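Sensor protein qseC (Escherichia coli, PDB 3JZ3) is the membrane-bound sensor histidine kinase of the QseB/QseC two-component system, autophosphorylating with ATP and activating the flagella regulon through transcription of FlhDC. Local coordinates at the interface of chains A and B. Coordinates in Å, arbitrary orientation; residue numbers count along the deposited sequence, not the author numbering. Chains: chain A/B, Sensor protein qseC.

Contact 1: the interface of chains A and B. Residues chain A 50, 54, 57-58; chain B 70-72, 114, 116-117.
A:Leu54, on helix 48-62, pushes its forked tip into a hollow made by B:Leu70, B:Gln114, B:Leu116 and B:Leu117, a mainly apolar cluster with the amide of B:Gln114 as one wall. CG anti to the backbone N (chi1 174°) aims the fork at chain B, and chi2 of 66° sends the two methyls to different neighbours. CD1 meets the CD2 methyl of B:Leu70 at 3.8 Å. CD2 turns towards helix 115-131, lying 3.8 Å from CB of B:Leu116, whose side chain runs past it in the opposite direction, and 4.1 Å from CD2 of B:Leu117. Both methyls lie over one face of the B:Gln114 amide. A branched leucine suits this place because it can fill two sub-sites at once.

Polar contact is made one helical turn further on. The extended side chain of A:Gln57 offers its amide oxygen OE1 to the backbone N of B:Gln71, 2.8 Å away. The N-H approaches in the carbonyl plane on a lone pair, with 155° at the hydrogen. Glutamine has the length to span the gap and an uncharged acceptor for a peptide N-H.

Within chain B, OE1 of B:Gln114 accepts the N-H of B:Leu116 at 2.7 Å, which holds the bent glutamine at the start of helix 115-131. In this cytoplasmic segment the patch joins a phosphoacceptor-region helix to the 70-72 loop and helix 115-131, in the ATP-binding region, of the other copy; the structure alone does not show its biological role.

Contact 2: the interface of chains A and B. Residues chain A 43, 45, 116, 120; chain B 31-33, 47, 51.
A:Gln43 lies across B:Asp31 and beside B:Asp33, and its side chain links the facing backbone segments to the helix behind them. The CB methylene sits 3.6 Å from OD1, a carboxylate oxygen of B:Asp31, and also borders the carbonyl oxygen of B:Asp32. From there CG continues anti to the backbone N (chi1 -164°) and the chain stays extended, carrying the amide past both aspartates towards helix 42-61 of chain B. The amide carbon CD rests 4.1 Å from the CB methyl of B:Ala51, where a small residue leaves room for the flat group. At the tip, OE1 is modelled 3.4 Å from OD1 of B:Asp33; the side chains lie side by side, pointing the same way, with the amide and carboxylate planes 85° apart. Two oxygens facing each other would hardly attract, so the assignment of the amide's O and N ends may merit caution. NE2 looks towards B:Ala51.

At the root of the residue, the backbone N of A:Gln43 donates to O of B:Asp32 at 3.0 Å, a main-chain link indifferent to side-chain type. Nearby, A:Leu116 spreads its methyls: CD1 touches CB of B:Asp31 at 3.8 Å, while CD2 reaches CA of B:Ala51 at 3.7 Å, so leucine covers the aliphatic root of an acidic residue and a bare stretch of helix. The site probably pairs the end of strand 41-42 of chain A with strand 31-32 of chain B, helping to hold the copies together in this assembly.

Contact 3: the interface of chains A and B. Residues chain A 59, 70, 114, 116-117; chain B 50, 54, 58.
B:Leu54 inserts between A:Leu70, A:Gln114, A:Leu116 and A:Leu117. With CG swung away from the backbone N (chi1 -178°), the fork of the side chain opens towards chain A. CD1 meets CD2 of A:Leu70 at 3.9 Å. The other methyl, CD2, is the busier branch: it lies 4.0 Å from CG of A:Leu117 and also packs against CB and CD2 of A:Leu116. Leucines on both sides suit such a centre, since they give bulk without needing polar partners.

One turn along helix 42-61, B:Leu58 extends the apolar surface. Its CD2 meets CD2 of A:Leu59 at 4.1 Å, a leucine pair that sits at an angle and brings helix 48-62 of chain A into the patch.

Outward from this core, A:Gln114 comes from the direction opposite to B:Leu54, and both methyls of the leucine sit over one face of its amide, the amide carbon CD being 3.8 Å from CD2 of B:Leu54. Glutamine fits this boundary because its amide can pack on a methyl while its oxygen serves polar partners. OE1 accepts the N-H of A:Leu116 at 3.1 Å, with the donor tilted 28° from the carbonyl plane, which helps to fix the bent side chain at the start of helix 115-131. At the rim a water bridges the chains, lying 3.0 Å from OE1 of A:Gln114 and 3.0 Å from the backbone O of B:Arg50.

Contact 1: the interface of chains A and B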
loop_
_atom_site.group_PDB
_atom_site.type_symbol
_atom_site.label_atom_id
_atom_site.label_comp_id
_atom_site.label_asym_id
_atom_site.label_seq_id
_atom_site.Cartn_x
_atom_site.Cartn_y
_atom_site.Cartn_z
ATOM N N ARG A 50 -4.175 -7.894 5.073
ATOM C CA ARG A 50 -5.325 -7.017 4.821
ATOM C C ARG A 50 -5.184 -6.226 3.520
ATOM O O ARG A 50 -6.168 -6.032 2.803
ATOM C CB ARG A 50 -5.571 -6.075 6.006
ATOM N N LEU A 54 -7.695 -7.065 0.000
ATOM C CA LEU A 54 -8.370 -5.980 -0.701
ATOM C C LEU A 54 -7.962 -5.903 -2.169
ATOM O O LEU A 54 -8.820 -5.819 -3.050
ATOM C CB LEU A 54 -8.107 -4.639 -0.008
ATOM C CG LEU A 54 -8.638 -3.388 -0.715
ATOM C CD1 LEU A 54 -10.164 -3.371 -0.753
ATOM C CD2 LEU A 54 -8.094 -2.138 -0.046
ATOM N N GLN A 57 -9.269 -8.871 -4.304
ATOM C CA GLN A 57 -10.677 -8.682 -4.637
ATOM C C GLN A 57 -10.877 -7.608 -5.708
ATOM O O GLN A 57 -11.697 -7.776 -6.611
ATOM C CB GLN A 57 -11.493 -8.348 -3.389
ATOM C CG GLN A 57 -12.997 -8.339 -3.631
ATOM C CD GLN A 57 -13.805 -7.987 -2.397
ATOM O OE1 GLN A 57 -13.304 -7.357 -1.462
ATOM N NE2 GLN A 57 -15.071 -8.390 -2.391
ATOM N N LEU A 58 -10.129 -6.512 -5.614
ATOM C CA LEU A 58 -10.221 -5.458 -6.618
ATOM C C LEU A 58 -9.730 -5.914 -7.997
ATOM O O LEU A 58 -10.296 -5.520 -9.018
ATOM C CB LEU A 58 -9.493 -4.191 -6.165
ATOM C CG LEU A 58 -10.079 -3.397 -4.985
ATOM C CD1 LEU A 58 -9.323 -2.091 -4.804
ATOM C CD2 LEU A 58 -11.572 -3.123 -5.146
ATOM N N LEU B 70 -17.240 -6.068 0.093
ATOM C CA LEU B 70 -15.818 -5.772 0.265
ATOM C C LEU B 70 -15.215 -6.504 1.450
ATOM O O LEU B 70 -15.844 -6.616 2.503
ATOM C CB LEU B 70 -15.582 -4.272 0.443
ATOM C CG LEU B 70 -15.145 -3.429 -0.751
ATOM C CD1 LEU B 70 -14.991 -1.990 -0.305
ATOM C CD2 LEU B 70 -13.849 -3.948 -1.357
ATOM N N GLN B 71 -13.987 -6.984 1.265
ATOM C CA GLN B 71 -13.222 -7.626 2.329
ATOM C C GLN B 71 -12.960 -6.646 3.463
ATOM O O GLN B 71 -12.700 -5.466 3.223
ATOM C CB GLN B 71 -11.876 -8.142 1.802
ATOM C CG GLN B 71 -11.954 -9.245 0.748
ATOM C CD GLN B 71 -12.275 -10.609 1.331
ATOM O OE1 GLN B 71 -13.416 -10.886 1.702
ATOM N NE2 GLN B 71 -11.271 -11.476 1.396
ATOM N N ASP B 72 -13.047 -7.152 4.692
ATOM C CA ASP B 72 -12.639 -6.429 5.903
ATOM C C ASP B 72 -13.412 -5.139 6.194
ATOM O O ASP B 72 -12.905 -4.251 6.878
ATOM C CB ASP B 72 -11.123 -6.170 5.901
ATOM C CG ASP B 72 -10.312 -7.451 5.803
ATOM O OD1 ASP B 72 -10.413 -8.297 6.717
ATOM O OD2 ASP B 72 -9.566 -7.609 4.811
ATOM N N GLN B 114 -14.238 0.369 4.746
ATOM C CA GLN B 114 -13.038 -0.405 4.499
ATOM C C GLN B 114 -11.838 0.444 4.962
ATOM O O GLN B 114 -11.608 1.539 4.441
ATOM C CB GLN B 114 -12.999 -0.824 3.012
ATOM C CG GLN B 114 -11.628 -1.051 2.364
ATOM C CD GLN B 114 -10.747 -2.040 3.085
ATOM O OE1 GLN B 114 -9.781 -1.651 3.719
ATOM N NE2 GLN B 114 -11.069 -3.320 2.986
ATOM N N LEU B 116 -8.431 0.395 4.846
ATOM C CA LEU B 116 -7.355 0.801 3.943
ATOM C C LEU B 116 -7.791 1.912 3.004
ATOM O O LEU B 116 -7.040 2.863 2.769
ATOM C CB LEU B 116 -6.839 -0.395 3.148
ATOM C CG LEU B 116 -5.669 -1.198 3.726
ATOM C CD1 LEU B 116 -5.868 -1.640 5.180
ATOM C CD2 LEU B 116 -5.425 -2.396 2.840
ATOM N N LEU B 117 -9.006 1.797 2.477
ATOM C CA LEU B 117 -9.565 2.827 1.617
ATOM C C LEU B 117 -9.755 4.145 2.361
ATOM O O LEU B 117 -9.435 5.208 1.827
ATOM C CB LEU B 117 -10.877 2.362 0.978
ATOM C CG LEU B 117 -10.803 1.206 -0.034
ATOM C CD1 LEU B 117 -12.154 0.988 -0.688
ATOM C CD2 LEU B 117 -9.726 1.416 -1.101
#

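Contact 2: the interface of chains A and B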
loop_
_atom_site.group_PDB
_atom_site.type_symbol
_atom_site.label_atom_id
_atom_site.label_comp_id
_atom_site.label_asym_id
_atom_site.label_seq_id
_atom_site.Cartn_x
_atom_site.Cartn_y
_atom_site.Cartn_z
ATOM N N GLN A 43 5.712 3.484 1.884
ATOM C CA GLN A 43 4.290 3.305 2.154
ATOM C C GLN A 43 4.087 2.608 3.500
ATOM O O GLN A 43 4.576 1.499 3.716
ATOM C CB GLN A 43 3.622 2.514 1.032
ATOM C CG GLN A 43 2.110 2.609 1.038
ATOM C CD GLN A 43 1.457 1.475 0.277
ATOM O OE1 GLN A 43 2.004 0.973 -0.706
ATOM N NE2 GLN A 43 0.277 1.066 0.727
ATOM N N HIS A 45 1.911 0.957 6.646
ATOM C CA HIS A 45 0.704 0.221 7.022
ATOM C C HIS A 45 0.555 0.132 8.536
ATOM O O HIS A 45 -0.542 -0.089 9.048
ATOM C CB HIS A 45 0.715 -1.183 6.422
ATOM C CG HIS A 45 0.559 -1.205 4.935
ATOM N ND1 HIS A 45 1.632 -1.316 4.077
ATOM C CD2 HIS A 45 -0.543 -1.131 4.154
ATOM C CE1 HIS A 45 1.197 -1.310 2.830
ATOM N NE2 HIS A 45 -0.120 -1.198 2.849
ATOM N N LEU A 116 4.042 -2.274 -7.626
ATOM C CA LEU A 116 3.311 -2.468 -6.374
ATOM C C LEU A 116 2.705 -3.867 -6.266
ATOM O O LEU A 116 2.788 -4.501 -5.220
ATOM C CB LEU A 116 2.230 -1.397 -6.215
ATOM C CG LEU A 116 2.035 -0.791 -4.828
ATOM C CD1 LEU A 116 3.236 0.069 -4.434
ATOM C CD2 LEU A 116 0.754 0.032 -4.794
ATOM N N LEU A 120 3.935 -6.933 -3.824
ATOM C CA LEU A 120 2.936 -7.608 -3.020
ATOM C C LEU A 120 3.071 -9.115 -3.194
ATOM O O LEU A 120 2.950 -9.871 -2.228
ATOM C CB LEU A 120 1.538 -7.136 -3.425
ATOM C CG LEU A 120 0.506 -6.859 -2.330
ATOM C CD1 LEU A 120 0.962 -5.750 -1.392
ATOM C CD2 LEU A 120 -0.824 -6.487 -2.962
ATOM N N ASP B 31 8.799 0.548 -4.396
ATOM C CA ASP B 31 8.167 1.157 -3.233
ATOM C C ASP B 31 8.304 0.231 -2.021
ATOM O O ASP B 31 7.890 -0.930 -2.064
ATOM C CB ASP B 31 6.690 1.435 -3.549
ATOM C CG ASP B 31 5.955 2.143 -2.421
ATOM O OD1 ASP B 31 6.350 2.019 -1.243
ATOM O OD2 ASP B 31 4.952 2.822 -2.720
ATOM N N ASP B 32 8.886 0.757 -0.946
ATOM C CA ASP B 32 9.045 0.015 0.301
ATOM C C ASP B 32 7.726 -0.099 1.073
ATOM O O ASP B 32 7.046 0.901 1.298
ATOM C CB ASP B 32 10.117 0.670 1.176
ATOM N N ASP B 33 7.376 -1.326 1.463
ATOM C CA ASP B 33 6.192 -1.597 2.288
ATOM C C ASP B 33 6.583 -1.879 3.742
ATOM O O ASP B 33 7.122 -2.948 4.052
ATOM C CB ASP B 33 5.392 -2.781 1.727
ATOM C CG ASP B 33 4.770 -2.489 0.370
ATOM O OD1 ASP B 33 4.465 -1.310 0.074
ATOM O OD2 ASP B 33 4.575 -3.455 -0.401
ATOM N N GLY B 47 4.762 7.287 -2.237
ATOM C CA GLY B 47 4.198 5.996 -1.843
ATOM C C GLY B 47 2.682 5.996 -1.885
ATOM O O GLY B 47 2.066 5.097 -2.465
ATOM N N ALA B 51 0.059 4.061 -4.653
ATOM C CA ALA B 51 -1.030 3.231 -4.140
ATOM C C ALA B 51 -2.389 3.795 -4.543
ATOM O O ALA B 51 -3.303 3.040 -4.879
ATOM C CB ALA B 51 -0.935 3.092 -2.632
#

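Contact 3: the interface of chains A and B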
loop_
_atom_site.group_PDB
_atom_site.type_symbol
_atom_site.label_atom_id
_atom_site.label_comp_id
_atom_site.label_asym_id
_atom_site.label_seq_id
_atom_site.Cartn_x
_atom_site.Cartn_y
_atom_site.Cartn_z
ATOM N N LEU A 59 -8.691 -6.750 -8.018
ATOM C CA LEU A 59 -8.190 -7.338 -9.262
ATOM C C LEU A 59 -9.195 -8.300 -9.883
ATOM O O LEU A 59 -9.385 -8.309 -11.098
ATOM C CB LEU A 59 -6.862 -8.067 -9.032
ATOM C CG LEU A 59 -5.561 -7.269 -9.140
ATOM C CD1 LEU A 59 -4.396 -8.125 -8.690
ATOM C CD2 LEU A 59 -5.340 -6.777 -10.562
ATOM N N LEU A 70 -2.625 -0.602 -17.256
ATOM C CA LEU A 70 -2.553 -0.351 -15.819
ATOM C C LEU A 70 -1.643 0.827 -15.499
ATOM O O LEU A 70 -0.598 1.006 -16.129
ATOM C CB LEU A 70 -2.035 -1.579 -15.077
ATOM C CG LEU A 70 -2.985 -2.570 -14.408
ATOM C CD1 LEU A 70 -2.158 -3.668 -13.762
ATOM C CD2 LEU A 70 -3.879 -1.900 -13.369
ATOM N N GLN A 114 3.728 -4.081 -12.933
ATOM C CA GLN A 114 3.280 -3.094 -11.974
ATOM C C GLN A 114 4.056 -3.345 -10.685
ATOM O O GLN A 114 3.884 -4.385 -10.043
ATOM C CB GLN A 114 1.762 -3.195 -11.788
ATOM C CG GLN A 114 1.236 -2.753 -10.427
ATOM C CD GLN A 114 1.310 -1.271 -10.189
ATOM O OE1 GLN A 114 1.766 -0.835 -9.142
ATOM N NE2 GLN A 114 0.850 -0.486 -11.152
ATOM N N LEU A 116 4.042 -2.274 -7.626
ATOM C CA LEU A 116 3.311 -2.468 -6.374
ATOM C C LEU A 116 2.705 -3.867 -6.266
ATOM O O LEU A 116 2.788 -4.501 -5.220
ATOM C CB LEU A 116 2.230 -1.397 -6.215
ATOM C CG LEU A 116 2.035 -0.791 -4.828
ATOM C CD1 LEU A 116 3.236 0.069 -4.434
ATOM C CD2 LEU A 116 0.754 0.032 -4.794
ATOM N N LEU A 117 2.108 -4.350 -7.352
ATOM C CA LEU A 117 1.572 -5.708 -7.400
ATOM C C LEU A 117 2.667 -6.763 -7.301
ATOM O O LEU A 117 2.477 -7.802 -6.661
ATOM C CB LEU A 117 0.745 -5.926 -8.672
ATOM C CG LEU A 117 -0.543 -5.104 -8.819
ATOM C CD1 LEU A 117 -1.174 -5.316 -10.191
ATOM C CD2 LEU A 117 -1.542 -5.418 -7.708
ATOM N N ARG B 50 1.366 6.412 -5.572
ATOM C CA ARG B 50 1.390 5.180 -6.358
ATOM C C ARG B 50 0.281 4.210 -5.957
ATOM O O ARG B 50 -0.356 3.609 -6.818
ATOM C CB ARG B 50 2.748 4.494 -6.233
ATOM C CG ARG B 50 3.878 5.251 -6.893
ATOM C CD ARG B 50 5.210 4.756 -6.386
ATOM N NE ARG B 50 6.308 5.520 -6.960
ATOM C CZ ARG B 50 7.591 5.198 -6.846
ATOM N NH1 ARG B 50 7.960 4.113 -6.173
ATOM N NH2 ARG B 50 8.509 5.968 -7.416
ATOM N N LEU B 54 -3.109 3.157 -8.453
ATOM C CA LEU B 54 -3.471 1.762 -8.689
ATOM C C LEU B 54 -4.870 1.422 -8.168
ATOM O O LEU B 54 -5.697 0.885 -8.913
ATOM C CB LEU B 54 -2.428 0.820 -8.072
ATOM C CG LEU B 54 -2.613 -0.694 -8.255
ATOM C CD1 LEU B 54 -2.726 -1.086 -9.730
ATOM C CD2 LEU B 54 -1.473 -1.448 -7.588
ATOM N N LEU B 58 -8.371 0.427 -10.063
ATOM C CA LEU B 58 -9.038 -0.840 -9.760
ATOM C C LEU B 58 -10.464 -0.658 -9.230
ATOM O O LEU B 58 -11.340 -1.475 -9.517
ATOM C CB LEU B 58 -8.202 -1.687 -8.795
ATOM C CG LEU B 58 -6.860 -2.222 -9.306
ATOM C CD1 LEU B 58 -6.153 -3.017 -8.218
ATOM C CD2 LEU B 58 -7.027 -3.069 -10.558
HETATM O O HOH W 1 1.341 2.126 -8.832
#

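Contacts 1 and 3 are reciprocal: in each, Leu54 of one copy enters a site made by Leu70, Gln114, Leu116 and Leu117 of the other, and their C-alpha centres lie about 14 Å apart. The match is imperfect: contact 1 has a direct hydrogen bond across, contact 3 a bridging water and a leucine pair. Contact 2 is centred about 11 Å from contact 3, with which it shares A:Leu116, and about 16 Å from contact 1. Helix 48-62 of chain A serves contacts 1 and 3; its helix 115-131 and helix 42-61 of chain B serve contacts 2 and 3. All are parts of one asymmetric interface, which may not be the signalling dimer.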